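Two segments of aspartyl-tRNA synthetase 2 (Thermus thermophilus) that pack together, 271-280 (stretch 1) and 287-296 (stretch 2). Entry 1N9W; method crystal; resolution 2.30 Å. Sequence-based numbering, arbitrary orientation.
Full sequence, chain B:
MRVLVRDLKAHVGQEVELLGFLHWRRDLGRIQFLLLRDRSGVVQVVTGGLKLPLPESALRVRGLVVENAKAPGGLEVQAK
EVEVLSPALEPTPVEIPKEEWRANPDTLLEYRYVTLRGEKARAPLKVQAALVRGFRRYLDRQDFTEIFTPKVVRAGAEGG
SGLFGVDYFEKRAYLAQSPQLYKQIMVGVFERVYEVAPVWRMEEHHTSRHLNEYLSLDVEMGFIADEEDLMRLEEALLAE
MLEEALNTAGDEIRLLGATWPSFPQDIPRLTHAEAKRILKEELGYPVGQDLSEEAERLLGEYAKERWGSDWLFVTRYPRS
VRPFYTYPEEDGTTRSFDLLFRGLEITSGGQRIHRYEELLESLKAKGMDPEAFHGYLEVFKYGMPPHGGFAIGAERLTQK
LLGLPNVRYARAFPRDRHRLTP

Stretch 1 271-280: THAEAKRILK
Stretch 2 287-296: VGQDLSEEAE

Packing of a helix in stretch 1 against the loop and helix start at 287-296 in Thermus thermophilus aspartyl-tRNA synthetase 2. Stretch 1 enters its helix from Thr271 (phi/psi -60/142), whose O accepts from Ala275 N at 2.8 Å; the helix then runs with phi between -58 and -90°, widens into a pi-type turn at 278-280 and continues beyond the stretch. The side chains of His272, Lys276 and Leu279, three to four residues apart and so on one side of the helix, supply most of its share of the 428 Å² buried between the two stretches.

Stretch 2 begins beside Lys276, in the middle of stretch 1, with the CA atoms of Val287 and Lys276 6.4 Å apart; it passes back toward His272 at Asp290 and Leu291, then returns to Leu279 at Ala295. Val287 (-66/122, chi1 p) points toward the helix. Its CG1 lies 3.1 Å from the backbone Lys276 O, a tight approach, while its CG2 is 3.4 Å from Lys276 CG and its CB 3.9 Å from Leu279 CD1. Val287 thus touches both Lys276 and Leu279.

Gly288 (-97/-141) leads on to a sharper bend at Gln289; a CB on Gly288 would point away from the helix and come within 2.7 Å of Gln289 OE1. Lys276, with chi1 to chi3 all t and chi4 m, extends along this segment, bringing its CE 3.3 Å from Gly288 O. Gln289 (-44/-59, chi1 m, chi2 99°, between wells, chi3 -58°) directs its CB away and takes part mainly through its backbone: Gln289 O sits at the edge of the His272 ring, near its plane, 4.4 Å from His272 NE2.

Asp290 (-141/148, chi1 t) also starts away from the helix, but its carboxylate comes back nearer, placing Asp290 OD1 3.3 Å from His272 NE2; whether this is a hydrogen bond remains open. The CA-to-CB bond of His272 (chi1 t, chi2 -84°) points sideways, but its ring end comes nearer the loop.

Leu291 (-38/142, chi1 m, chi2 t) is buried and bridges two helix residues. Its CG is 3.9 Å from His272 CD2, and its CD2 is 3.8 Å from Leu279 CD1. Leu279, likewise m and t, points toward stretch 2, and its CD1 is the common point of an apolar cluster formed with Val287, Leu291 and Ala295.

Ser292 (-111/-180, chi1 p) does not touch stretch 1 but caps the helix that follows. As N-cap, its OG accepts from Ala295 N at 3.0 Å with an N-H...acceptor angle of 148°, satisfying an amide in the first turn, and Ser292 O accepts from Glu296 N at 2.8 Å. Glu293 (-60/-49) and Glu294 (-70/-37), both chi1 t, lie beyond contact. Ala295 (-62/-43) closes the contact from the helix: its CB packs 3.8 Å from Leu279 CD1, and Ala295 O is 3.4 Å from Leu279 CD2. Glu296 (-72/-35, chi1 m) points away, and the helix continues past it.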

# COMPACT_ATOMS: atom_id res chain seq x y z
N THR B 271 -5.69 31.33 10.65
CA THR B 271 -6.22 30.92 11.94
C THR B 271 -7.73 30.69 11.89
O THR B 271 -8.46 31.43 11.23
CB THR B 271 -5.93 31.97 13.01
OG1 THR B 271 -4.52 32.24 13.04
CG2 THR B 271 -6.37 31.46 14.38
N HIS B 272 -8.19 29.68 12.61
CA HIS B 272 -9.61 29.35 12.68
C HIS B 272 -10.38 30.55 13.21
O HIS B 272 -11.60 30.64 13.04
CB HIS B 272 -9.82 28.13 13.57
CG HIS B 272 -11.25 27.87 13.93
ND1 HIS B 272 -11.88 28.50 14.98
CD2 HIS B 272 -12.17 27.05 13.38
CE1 HIS B 272 -13.13 28.08 15.06
NE2 HIS B 272 -13.33 27.19 14.10
N ALA B 273 -9.68 31.47 13.85
CA ALA B 273 -10.30 32.67 14.39
C ALA B 273 -10.37 33.75 13.31
O ALA B 273 -11.38 34.43 13.16
CB ALA B 273 -9.51 33.18 15.59
N GLU B 274 -9.30 33.88 12.54
CA GLU B 274 -9.24 34.86 11.47
C GLU B 274 -10.16 34.46 10.33
O GLU B 274 -10.71 35.31 9.64
CB GLU B 274 -7.81 34.98 10.95
CG GLU B 274 -6.79 35.21 12.04
CD GLU B 274 -5.37 35.01 11.57
OE1 GLU B 274 -4.44 35.17 12.39
OE2 GLU B 274 -5.18 34.68 10.37
N ALA B 275 -10.31 33.15 10.13
CA ALA B 275 -11.16 32.64 9.07
C ALA B 275 -12.63 32.67 9.49
O ALA B 275 -13.51 32.85 8.65
CB ALA B 275 -10.75 31.21 8.72
N LYS B 276 -12.87 32.51 10.78
CA LYS B 276 -14.22 32.51 11.32
C LYS B 276 -14.86 33.89 11.15
O LYS B 276 -16.08 34.00 11.02
CB LYS B 276 -14.19 32.11 12.79
CG LYS B 276 -15.54 31.82 13.41
CD LYS B 276 -15.37 30.96 14.65
CE LYS B 276 -16.68 30.72 15.36
NZ LYS B 276 -17.16 31.96 16.01
N ARG B 277 -14.04 34.93 11.16
CA ARG B 277 -14.55 36.28 11.00
C ARG B 277 -14.67 36.67 9.53
O ARG B 277 -15.57 37.43 9.16
CB ARG B 277 -13.65 37.29 11.73
CG ARG B 277 -12.21 37.26 11.29
CD ARG B 277 -11.45 38.43 11.88
NE ARG B 277 -11.91 39.69 11.31
CZ ARG B 277 -11.68 40.08 10.06
NH1 ARG B 277 -10.99 39.29 9.24
NH2 ARG B 277 -12.13 41.24 9.62
N ILE B 278 -13.77 36.16 8.71
CA ILE B 278 -13.80 36.45 7.28
C ILE B 278 -15.14 35.97 6.73
O ILE B 278 -15.70 36.56 5.80
CB ILE B 278 -12.64 35.73 6.54
CG1 ILE B 278 -11.31 36.34 6.97
CG2 ILE B 278 -12.82 35.86 5.03
CD1 ILE B 278 -10.09 35.63 6.41
N LEU B 279 -15.67 34.90 7.31
CA LEU B 279 -16.94 34.34 6.89
C LEU B 279 -18.11 35.24 7.28
O LEU B 279 -19.10 35.34 6.57
CB LEU B 279 -17.16 32.96 7.51
CG LEU B 279 -16.31 31.80 6.96
CD1 LEU B 279 -16.50 30.57 7.83
CD2 LEU B 279 -16.70 31.52 5.52
N LYS B 280 -17.97 35.90 8.43
CA LYS B 280 -19.02 36.78 8.94
C LYS B 280 -18.89 38.22 8.47
O LYS B 280 -19.82 38.78 7.90
CB LYS B 280 -19.02 36.73 10.47
CG LYS B 280 -19.89 37.77 11.14
CD LYS B 280 -19.75 37.68 12.66
CE LYS B 280 -20.55 38.76 13.38
NZ LYS B 280 -20.03 40.14 13.15
N VAL B 287 -21.23 31.47 10.61
CA VAL B 287 -20.27 30.47 11.07
C VAL B 287 -20.55 30.11 12.52
O VAL B 287 -20.55 30.98 13.40
CB VAL B 287 -18.82 30.99 10.93
CG1 VAL B 287 -18.71 32.37 11.54
CG2 VAL B 287 -17.86 30.03 11.60
N GLY B 288 -20.79 28.83 12.78
CA GLY B 288 -21.11 28.40 14.13
C GLY B 288 -19.96 27.84 14.96
O GLY B 288 -18.83 28.32 14.91
N GLN B 289 -20.29 26.80 15.73
CA GLN B 289 -19.35 26.13 16.61
C GLN B 289 -17.99 25.88 15.94
O GLN B 289 -16.95 26.33 16.43
CB GLN B 289 -19.94 24.80 17.10
CG GLN B 289 -21.36 24.92 17.66
CD GLN B 289 -22.44 24.53 16.65
OE1 GLN B 289 -22.54 25.11 15.57
NE2 GLN B 289 -23.25 23.54 17.01
N ASP B 290 -18.01 25.14 14.84
CA ASP B 290 -16.81 24.83 14.09
C ASP B 290 -17.13 24.89 12.61
O ASP B 290 -18.26 24.59 12.20
CB ASP B 290 -16.29 23.44 14.48
CG ASP B 290 -14.98 23.10 13.79
OD1 ASP B 290 -14.06 23.94 13.79
OD2 ASP B 290 -14.88 21.97 13.26
N LEU B 291 -16.15 25.28 11.80
CA LEU B 291 -16.33 25.38 10.36
C LEU B 291 -17.19 24.26 9.80
O LEU B 291 -17.09 23.11 10.25
CB LEU B 291 -14.97 25.37 9.66
CG LEU B 291 -14.01 26.51 10.04
CD1 LEU B 291 -12.67 26.26 9.37
CD2 LEU B 291 -14.59 27.84 9.60
N SER B 292 -18.03 24.59 8.83
CA SER B 292 -18.91 23.60 8.21
C SER B 292 -18.48 23.32 6.78
O SER B 292 -17.51 23.89 6.29
CB SER B 292 -20.35 24.11 8.22
OG SER B 292 -20.46 25.31 7.47
N GLU B 293 -19.21 22.43 6.11
CA GLU B 293 -18.90 22.08 4.73
C GLU B 293 -18.98 23.34 3.87
O GLU B 293 -18.08 23.64 3.10
CB GLU B 293 -19.88 21.04 4.20
CG GLU B 293 -19.47 20.45 2.87
CD GLU B 293 -20.51 19.50 2.29
OE1 GLU B 293 -20.89 18.54 2.99
OE2 GLU B 293 -20.93 19.72 1.14
N GLU B 294 -20.08 24.06 4.03
CA GLU B 294 -20.30 25.29 3.29
C GLU B 294 -19.34 26.38 3.77
O GLU B 294 -18.86 27.19 2.97
CB GLU B 294 -21.74 25.76 3.46
CG GLU B 294 -22.05 27.06 2.74
CD GLU B 294 -21.87 26.95 1.24
OE1 GLU B 294 -20.73 26.74 0.77
OE2 GLU B 294 -22.89 27.08 0.52
N ALA B 295 -19.08 26.40 5.07
CA ALA B 295 -18.18 27.39 5.64
C ALA B 295 -16.78 27.24 5.04
O ALA B 295 -16.14 28.22 4.69
CB ALA B 295 -18.12 27.23 7.16
N GLU B 296 -16.34 25.99 4.92
CA GLU B 296 -15.03 25.67 4.36
C GLU B 296 -15.01 25.91 2.86
O GLU B 296 -14.00 26.33 2.29
CB GLU B 296 -14.68 24.21 4.65
CG GLU B 296 -14.44 23.91 6.12
CD GLU B 296 -14.60 22.44 6.45
OE1 GLU B 296 -14.28 22.05 7.59
OE2 GLU B 296 -15.06 21.68 5.58